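Local coordinates for protein biphenyl 2,3-Dioxygenase Beta Subunit (Sphingobium yanoikuyae, PDB 2GBW) that is the NTF2-like beta subunit of biphenyl 2,3-dioxygenase, an enzyme that probably adds both atoms of dioxygen to an aromatic ring, at residues M26-G38 with E77-Q89. Residues are numbered along the deposited sequence; the frame is centred on the assembly and turned at random. Where two conformers were deposited one is given.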
ATOM      1  N   MET B  26       1.058  24.558  18.191  1.00 39.99           N
ATOM      2  CA  MET B  26       0.563  25.587  17.402  0.50 40.13           C
ATOM      3  C   MET B  26       0.257  25.143  15.955  1.00 39.78           C
ATOM      4  O   MET B  26      -0.837  25.430  15.499  1.00 38.24           O
ATOM      5  CB  MET B  26       1.587  26.723  17.308  0.50 40.92           C
ATOM      6  CG  MET B  26       1.964  27.340  18.617  0.50 41.85           C
ATOM      7  SD  MET B  26       0.721  28.391  19.326  0.50 45.79           S
ATOM      8  CE  MET B  26      -0.233  27.262  20.358  0.50 46.90           C
ATOM      9  N   PHE B  27       1.087  24.289  15.377  1.00 37.91           N
ATOM     10  CA  PHE B  27       0.817  23.732  14.056  1.00 38.72           C
ATOM     11  C   PHE B  27      -0.448  22.878  14.030  1.00 38.79           C
ATOM     12  O   PHE B  27      -1.259  22.990  13.122  1.00 40.79           O
ATOM     13  CB  PHE B  27       1.990  22.879  13.592  1.00 37.60           C
ATOM     14  CG  PHE B  27       3.253  23.648  13.333  1.00 36.93           C
ATOM     15  CD1 PHE B  27       3.225  24.990  13.040  1.00 37.83           C
ATOM     16  CD2 PHE B  27       4.475  23.010  13.383  1.00 38.42           C
ATOM     17  CE1 PHE B  27       4.373  25.669  12.799  1.00 38.68           C
ATOM     18  CE2 PHE B  27       5.626  23.690  13.136  1.00 40.01           C
ATOM     19  CZ  PHE B  27       5.575  25.020  12.843  1.00 38.49           C
ATOM     20  N   GLN B  28      -0.581  22.010  15.023  1.00 39.06           N
ATOM     21  CA  GLN B  28      -1.664  21.035  15.114  1.00 38.89           C
ATOM     22  C   GLN B  28      -3.010  21.690  15.372  1.00 41.15           C
ATOM     23  O   GLN B  28      -4.057  21.115  15.011  1.00 41.91           O
ATOM     24  CB  GLN B  28      -1.401  19.942  16.171  1.00 38.61           C
ATOM     25  CG  GLN B  28      -0.276  19.019  15.787  1.00 37.45           C
ATOM     26  CD  GLN B  28       0.130  17.953  16.811  1.00 38.14           C
ATOM     27  OE1 GLN B  28       1.097  17.207  16.582  1.00 35.39           O
ATOM     28  NE2 GLN B  28      -0.594  17.868  17.913  1.00 36.80           N
ATOM     29  N   THR B  29      -2.995  22.889  15.926  1.00 40.76           N
ATOM     30  CA  THR B  29      -4.230  23.609  16.271  1.00 41.45           C
ATOM     31  C   THR B  29      -4.514  24.767  15.332  1.00 41.68           C
ATOM     32  O   THR B  29      -5.472  25.503  15.551  1.00 42.77           O
ATOM     33  CB  THR B  29      -4.224  24.109  17.735  1.00 41.57           C
ATOM     34  OG1 THR B  29      -3.102  24.960  18.016  1.00 40.73           O
ATOM     35  CG2 THR B  29      -4.225  22.948  18.740  1.00 43.08           C
ATOM     36  N   GLY B  30      -3.678  24.960  14.322  1.00 40.96           N
ATOM     37  CA  GLY B  30      -3.863  26.007  13.354  1.00 40.54           C
ATOM     38  C   GLY B  30      -3.569  27.408  13.833  1.00 40.86           C
ATOM     39  O   GLY B  30      -4.075  28.347  13.242  1.00 41.08           O
ATOM     40  N   GLN B  31      -2.771  27.550  14.902  1.00 39.21           N
ATOM     41  CA  GLN B  31      -2.383  28.868  15.414  1.00 40.36           C
ATOM     42  C   GLN B  31      -1.141  29.432  14.711  1.00 39.96           C
ATOM     43  O   GLN B  31      -0.151  29.804  15.362  1.00 37.78           O
ATOM     44  CB  GLN B  31      -2.172  28.827  16.945  1.00 40.87           C
ATOM     45  CG  GLN B  31      -3.401  28.340  17.689  1.00 41.65           C
ATOM     46  CD  GLN B  31      -3.258  28.364  19.145  1.00 44.88           C
ATOM     47  OE1 GLN B  31      -3.217  29.460  19.774  1.00 49.21           O
ATOM     48  NE2 GLN B  31      -3.248  27.157  19.758  1.00 50.27           N
ATOM     49  N   TYR B  32      -1.229  29.605  13.402  1.00 39.05           N
ATOM     50  CA  TYR B  32      -0.083  29.998  12.602  1.00 40.93           C
ATOM     51  C   TYR B  32       0.389  31.434  12.815  1.00 40.98           C
ATOM     52  O   TYR B  32       1.569  31.722  12.746  1.00 40.03           O
ATOM     53  CB  TYR B  32      -0.368  29.734  11.128  1.00 41.95           C
ATOM     54  CG  TYR B  32      -0.626  28.277  10.856  1.00 43.95           C
ATOM     55  CD1 TYR B  32       0.336  27.339  11.141  1.00 47.44           C
ATOM     56  CD2 TYR B  32      -1.830  27.838  10.344  1.00 46.39           C
ATOM     57  CE1 TYR B  32       0.133  26.024  10.907  1.00 48.11           C
ATOM     58  CE2 TYR B  32      -2.043  26.501  10.113  1.00 45.98           C
ATOM     59  CZ  TYR B  32      -1.050  25.604  10.405  1.00 43.91           C
ATOM     60  OH  TYR B  32      -1.211  24.264  10.195  1.00 51.57           O
ATOM     61  N   ARG B  33      -0.543  32.333  13.074  1.00 41.66           N
ATOM     62  CA  ARG B  33      -0.188  33.723  13.299  1.00 42.60           C
ATOM     63  C   ARG B  33       0.578  33.891  14.599  1.00 41.78           C
ATOM     64  O   ARG B  33       1.567  34.597  14.669  1.00 42.75           O
ATOM     65  CB  ARG B  33      -1.445  34.572  13.336  1.00 41.62           C
ATOM     66  CG  ARG B  33      -2.015  34.867  11.983  1.00 45.27           C
ATOM     67  CD  ARG B  33      -3.374  35.489  12.113  1.00 46.87           C
ATOM     68  NE  ARG B  33      -3.797  36.136  10.883  1.00 49.24           N
ATOM     69  CZ  ARG B  33      -5.066  36.344  10.570  1.00 53.46           C
ATOM     70  NH1 ARG B  33      -6.013  35.948  11.399  1.00 54.54           N
ATOM     71  NH2 ARG B  33      -5.386  36.939   9.434  1.00 54.07           N
ATOM     72  N   GLU B  34       0.085  33.229  15.629  1.00 41.85           N
ATOM     73  CA  GLU B  34       0.753  33.181  16.908  1.00 42.63           C
ATOM     74  C   GLU B  34       2.152  32.573  16.799  1.00 41.38           C
ATOM     75  O   GLU B  34       3.088  33.039  17.426  1.00 41.41           O
ATOM     76  CB  GLU B  34      -0.120  32.407  17.884  1.00 43.42           C
ATOM     77  CG  GLU B  34      -1.411  33.132  18.230  1.00 46.63           C
ATOM     78  CD  GLU B  34      -2.642  32.673  17.445  1.00 50.11           C
ATOM     79  OE1 GLU B  34      -2.543  32.336  16.243  1.00 43.90           O
ATOM     80  OE2 GLU B  34      -3.733  32.673  18.051  1.00 56.61           O
ATOM     81  N   TRP B  35       2.285  31.540  15.974  1.00 40.68           N
ATOM     82  CA  TRP B  35       3.582  30.959  15.654  1.00 41.53           C
ATOM     83  C   TRP B  35       4.521  31.969  15.015  1.00 42.71           C
ATOM     84  O   TRP B  35       5.639  32.167  15.472  1.00 39.27           O
ATOM     85  CB  TRP B  35       3.408  29.741  14.741  1.00 40.40           C
ATOM     86  CG  TRP B  35       4.676  29.156  14.236  1.00 40.78           C
ATOM     87  CD1 TRP B  35       5.605  28.493  14.959  1.00 39.31           C
ATOM     88  CD2 TRP B  35       5.147  29.166  12.888  1.00 39.23           C
ATOM     89  NE1 TRP B  35       6.636  28.098  14.157  1.00 38.43           N
ATOM     90  CE2 TRP B  35       6.377  28.497  12.876  1.00 38.58           C
ATOM     91  CE3 TRP B  35       4.645  29.672  11.689  1.00 41.53           C
ATOM     92  CZ2 TRP B  35       7.112  28.318  11.714  1.00 38.66           C
ATOM     93  CZ3 TRP B  35       5.374  29.496  10.542  1.00 39.06           C
ATOM     94  CH2 TRP B  35       6.593  28.828  10.559  1.00 40.83           C
ATOM     95  N   LEU B  36       4.062  32.587  13.935  1.00 43.64           N
ATOM     96  CA  LEU B  36       4.883  33.583  13.224  1.00 44.53           C
ATOM     97  C   LEU B  36       5.365  34.728  14.121  1.00 44.73           C
ATOM     98  O   LEU B  36       6.513  35.163  14.000  1.00 45.09           O
ATOM     99  CB  LEU B  36       4.107  34.150  12.046  1.00 46.30           C
ATOM    100  CG  LEU B  36       4.896  34.679  10.847  1.00 45.46           C
ATOM    101  CD1 LEU B  36       5.881  33.624  10.324  1.00 46.95           C
ATOM    102  CD2 LEU B  36       3.913  35.127   9.801  1.00 47.24           C
ATOM    103  N   GLN B  37       4.480  35.210  14.993  1.00 43.73           N
ATOM    104  CA  GLN B  37       4.770  36.326  15.919  1.00 44.52           C
ATOM    105  C   GLN B  37       5.745  35.942  17.004  1.00 43.79           C
ATOM    106  O   GLN B  37       6.786  36.568  17.142  1.00 45.39           O
ATOM    107  CB  GLN B  37       3.481  36.811  16.592  1.00 43.91           C
ATOM    108  CG  GLN B  37       2.432  37.265  15.622  1.00 48.93           C
ATOM    109  CD  GLN B  37       1.344  38.141  16.246  1.00 49.02           C
ATOM    110  OE1 GLN B  37       1.560  38.795  17.304  1.00 56.94           O
ATOM    111  NE2 GLN B  37       0.166  38.180  15.586  1.00 55.96           N
ATOM    112  N   GLY B  38       5.404  34.883  17.739  1.00 42.83           N
ATOM    113  CA  GLY B  38       6.104  34.457  18.915  1.00 41.55           C
ATOM    114  C   GLY B  38       7.236  33.454  18.780  1.00 40.90           C
ATOM    115  O   GLY B  38       8.045  33.350  19.717  1.00 40.62           O
ATOM    116  N   GLU B  77       7.375  36.311   3.095  1.00 42.47           N
ATOM    117  CA  GLU B  77       6.942  35.184   2.289  1.00 42.15           C
ATOM    118  C   GLU B  77       6.325  34.095   3.175  1.00 42.31           C
ATOM    119  O   GLU B  77       5.354  33.486   2.810  1.00 41.59           O
ATOM    120  CB  GLU B  77       8.122  34.678   1.467  1.00 42.71           C
ATOM    121  CG  GLU B  77       8.467  35.672   0.363  1.00 45.05           C
ATOM    122  CD  GLU B  77       9.908  35.635  -0.117  1.00 45.46           C
ATOM    123  OE1 GLU B  77      10.731  34.947   0.511  1.00 46.17           O
ATOM    124  OE2 GLU B  77      10.200  36.303  -1.157  1.00 47.24           O
ATOM    125  N   LEU B  78       6.871  33.884   4.375  1.00 41.15           N
ATOM    126  CA  LEU B  78       6.208  33.047   5.350  1.00 41.67           C
ATOM    127  C   LEU B  78       4.824  33.607   5.755  1.00 41.35           C
ATOM    128  O   LEU B  78       3.870  32.857   5.901  1.00 40.45           O
ATOM    129  CB  LEU B  78       7.108  32.874   6.589  1.00 42.00           C
ATOM    130  CG  LEU B  78       7.349  31.502   7.152  1.00 45.37           C
ATOM    131  CD1 LEU B  78       7.568  30.380   6.040  1.00 40.71           C
ATOM    132  CD2 LEU B  78       8.502  31.592   8.175  1.00 41.54           C
ATOM    133  N   LYS B  79       4.733  34.924   5.981  1.00 42.31           N
ATOM    134  CA  LYS B  79       3.468  35.560   6.329  1.00 42.74           C
ATOM    135  C   LYS B  79       2.435  35.266   5.261  1.00 43.31           C
ATOM    136  O   LYS B  79       1.285  34.950   5.562  1.00 42.92           O
ATOM    137  CB  LYS B  79       3.669  37.080   6.443  1.00 43.75           C
ATOM    138  CG  LYS B  79       2.526  37.834   7.111  1.00 44.26           C
ATOM    139  CD  LYS B  79       3.020  39.216   7.581  1.00 45.74           C
ATOM    140  CE  LYS B  79       2.535  39.580   8.956  1.00 51.09           C
ATOM    141  NZ  LYS B  79       1.127  40.063   8.964  1.00 54.91           N
ATOM    142  N   GLN B  80       2.871  35.374   4.010  1.00 43.70           N
ATOM    143  CA  GLN B  80       2.012  35.110   2.843  1.00 44.16           C
ATOM    144  C   GLN B  80       1.532  33.673   2.871  1.00 43.33           C
ATOM    145  O   GLN B  80       0.356  33.413   2.712  1.00 43.05           O
ATOM    146  CB  GLN B  80       2.794  35.433   1.553  1.00 44.04           C
ATOM    147  CG  GLN B  80       2.065  35.236   0.258  1.00 47.22           C
ATOM    148  CD  GLN B  80       3.037  34.960  -0.909  1.00 47.87           C
ATOM    149  OE1 GLN B  80       2.848  34.016  -1.636  1.00 56.00           O
ATOM    150  NE2 GLN B  80       4.127  35.740  -1.008  1.00 52.36           N
ATOM    151  N   ARG B  81       2.448  32.733   3.092  1.00 43.40           N
ATOM    152  CA  ARG B  81       2.049  31.334   3.197  1.00 44.29           C
ATOM    153  C   ARG B  81       1.052  31.100   4.326  1.00 44.73           C
ATOM    154  O   ARG B  81       0.132  30.358   4.170  1.00 43.08           O
ATOM    155  CB  ARG B  81       3.275  30.464   3.410  1.00 44.09           C
ATOM    156  CG  ARG B  81       4.078  30.224   2.114  1.00 42.02           C
ATOM    157  CD  ARG B  81       5.306  29.408   2.436  1.00 42.25           C
ATOM    158  NE  ARG B  81       6.039  28.921   1.256  1.00 40.95           N
ATOM    159  CZ  ARG B  81       5.580  27.967   0.430  1.00 43.55           C
ATOM    160  NH1 ARG B  81       4.431  27.393   0.657  1.00 41.68           N
ATOM    161  NH2 ARG B  81       6.313  27.575  -0.603  1.00 43.07           N
ATOM    162  N   VAL B  82       1.301  31.698   5.491  1.00 47.35           N
ATOM    163  CA  VAL B  82       0.415  31.530   6.663  1.00 49.45           C
ATOM    164  C   VAL B  82      -1.037  31.983   6.406  1.00 51.99           C
ATOM    165  O   VAL B  82      -1.970  31.298   6.794  1.00 52.00           O
ATOM    166  CB  VAL B  82       1.026  32.178   7.918  1.00 49.87           C
ATOM    167  CG1 VAL B  82      -0.050  32.570   8.941  1.00 46.80           C
ATOM    168  CG2 VAL B  82       2.095  31.200   8.494  1.00 47.47           C
ATOM    169  N   GLU B  83      -1.225  33.092   5.705  1.00 55.36           N
ATOM    170  CA  GLU B  83      -2.588  33.578   5.397  1.00 57.03           C
ATOM    171  C   GLU B  83      -3.423  32.703   4.462  1.00 59.13           C
ATOM    172  O   GLU B  83      -4.640  32.611   4.632  1.00 60.37           O
ATOM    173  CB  GLU B  83      -2.551  35.006   4.894  1.00 57.79           C
ATOM    174  CG  GLU B  83      -1.913  35.974   5.895  1.00 59.28           C
ATOM    175  CD  GLU B  83      -2.627  36.031   7.274  1.00 63.87           C
ATOM    176  OE1 GLU B  83      -3.809  35.617   7.366  1.00 65.33           O
ATOM    177  OE2 GLU B  83      -2.002  36.495   8.266  1.00 62.27           O
ATOM    178  N   ARG B  84      -2.808  32.035   3.498  1.00 60.49           N
ATOM    179  CA  ARG B  84      -3.556  31.078   2.680  1.00 61.14           C
ATOM    180  C   ARG B  84      -4.445  30.229   3.582  1.00 63.24           C
ATOM    181  O   ARG B  84      -5.572  29.881   3.215  1.00 64.04           O
ATOM    182  CB  ARG B  84      -2.624  30.155   1.893  1.00 61.06           C
ATOM    183  CG  ARG B  84      -3.359  29.115   1.005  1.00 60.89           C
ATOM    184  CD  ARG B  84      -2.397  28.230   0.241  1.00 58.72           C
ATOM    185  NE  ARG B  84      -3.109  27.106  -0.379  1.00 57.24           N
ATOM    186  CZ  ARG B  84      -3.243  25.879   0.131  1.00 55.54           C
ATOM    187  NH1 ARG B  84      -2.693  25.549   1.288  1.00 58.20           N
ATOM    188  NH2 ARG B  84      -3.945  24.951  -0.525  1.00 52.35           N
ATOM    189  N   LEU B  85      -3.967  29.919   4.787  1.00 63.76           N
ATOM    190  CA  LEU B  85      -4.773  29.107   5.675  1.00 64.56           C
ATOM    191  C   LEU B  85      -5.783  29.956   6.498  1.00 65.12           C
ATOM    192  O   LEU B  85      -6.533  29.391   7.289  1.00 65.38           O
ATOM    193  CB  LEU B  85      -3.879  28.226   6.547  1.00 64.98           C
ATOM    194  CG  LEU B  85      -2.814  27.404   5.806  1.00 66.07           C
ATOM    195  CD1 LEU B  85      -1.635  27.103   6.737  1.00 68.92           C
ATOM    196  CD2 LEU B  85      -3.398  26.112   5.203  1.00 66.88           C
ATOM    197  N   TYR B  86      -5.811  31.283   6.275  1.00 65.47           N
ATOM    198  CA  TYR B  86      -6.722  32.245   6.952  1.00 65.48           C
ATOM    199  C   TYR B  86      -7.562  33.055   5.973  1.00 66.36           C
ATOM    200  O   TYR B  86      -8.796  32.970   5.949  1.00 66.93           O
ATOM    201  CB  TYR B  86      -5.949  33.300   7.732  1.00 64.80           C
ATOM    202  CG  TYR B  86      -5.347  32.817   8.989  1.00 64.28           C
ATOM    203  CD1 TYR B  86      -4.121  32.192   8.975  1.00 61.53           C
ATOM    204  CD2 TYR B  86      -5.994  32.995  10.209  1.00 62.91           C
ATOM    205  CE1 TYR B  86      -3.550  31.762  10.110  1.00 61.70           C
ATOM    206  CE2 TYR B  86      -5.426  32.541  11.359  1.00 61.61           C
ATOM    207  CZ  TYR B  86      -4.201  31.918  11.298  1.00 60.91           C
ATOM    208  OH  TYR B  86      -3.608  31.460  12.432  1.00 60.34           O
ATOM    209  N   SER B  87      -6.858  33.855   5.171  1.00 66.83           N
ATOM    210  CA  SER B  87      -7.459  34.864   4.300  1.00 66.78           C
ATOM    211  C   SER B  87      -8.129  34.241   3.067  1.00 66.60           C
ATOM    212  O   SER B  87      -8.572  34.954   2.146  1.00 67.42           O
ATOM    213  CB  SER B  87      -6.396  35.912   3.918  1.00 67.28           C
ATOM    214  OG  SER B  87      -5.870  36.539   5.093  1.00 68.82           O
ATOM    215  N   GLY B  88      -8.230  32.911   3.074  1.00 65.42           N
ATOM    216  CA  GLY B  88      -8.860  32.188   2.008  1.00 64.51           C
ATOM    217  C   GLY B  88      -9.796  31.101   2.460  1.00 62.27           C
ATOM    218  O   GLY B  88      -9.492  30.363   3.415  1.00 63.75           O
ATOM    219  N   GLN B  89     -10.951  31.056   1.804  1.00 60.08           N
ATOM    220  CA  GLN B  89     -11.746  29.844   1.684  1.00 57.19           C
ATOM    221  C   GLN B  89     -10.975  28.965   0.672  1.00 54.87           C
ATOM    222  O   GLN B  89     -11.056  29.190  -0.541  1.00 54.70           O
ATOM    223  CB  GLN B  89     -13.188  30.071   1.140  1.00 58.86           C
ATOM    224  CG  GLN B  89     -13.678  31.541   0.839  1.00 61.32           C
ATOM    225  CD  GLN B  89     -13.200  32.101  -0.519  1.00 64.54           C
ATOM    226  OE1 GLN B  89     -13.266  33.316  -0.769  1.00 65.28           O
ATOM    227  NE2 GLN B  89     -12.725  31.212  -1.400  1.00 64.62           N
TER
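Tyr-86 reaches from just beyond helix 75-84 to the start of helix 32-38, where the edge of its ring meets Tyr-32 CB and one face carries the Arg-33 chain. The two helices pack antiparallel, at 165° with segment axes 10.1 Å apart, as part of the helical layer over the curved sheet of this NTF2-like fold. Val-82 is the central bump: its CG1 presses on Tyr-32 CB at 3.6 Å, while CG2 faces the edge of the Trp-35 indole. At the Leu-85 end, Leu-85 CD1 meets Tyr-32 CE2 at 3.5 Å. Toward the other end Leu-36 forks over Leu-78 and Lys-79; with CG anti to its backbone N (chi1 -153°), CD1 packs on Leu-78 CD2 and CD2 sits on Lys-79 CA at 3.5 Å. Phe-173 closes over Val-82, Tyr-32 and Trp-35, whose NE1 is hydrogen-bonded to Glu-23 OE2.

Towards solvent the shape becomes layered. Arg-33 CD lies 3.9 Å from the Tyr-86 ring centroid in a CH-pi contact, and the guanidinium follows as an off-centre cation-pi partner, its plane 31° from the ring. Arg-33 NE donates to the syn lone pair of Glu-83 OE2 at 3.2 Å; NH2 forms a salt bridge with OE1 at 2.9 Å, the two planes markedly tilted. The phenol tip, Tyr-86 OH, accepts a fairly straight bond from Arg-33 N (3.3 Å) in the first turn of helix 32-38. With an alanine here in place of Tyr-86, the guanidinium would probably swing more freely on Glu-83, and Arg-33 N is likely to lack an acceptor. The chemistry implies an apolar seam roofed by an ion pair, its arginine steadied by carboxylate and ring.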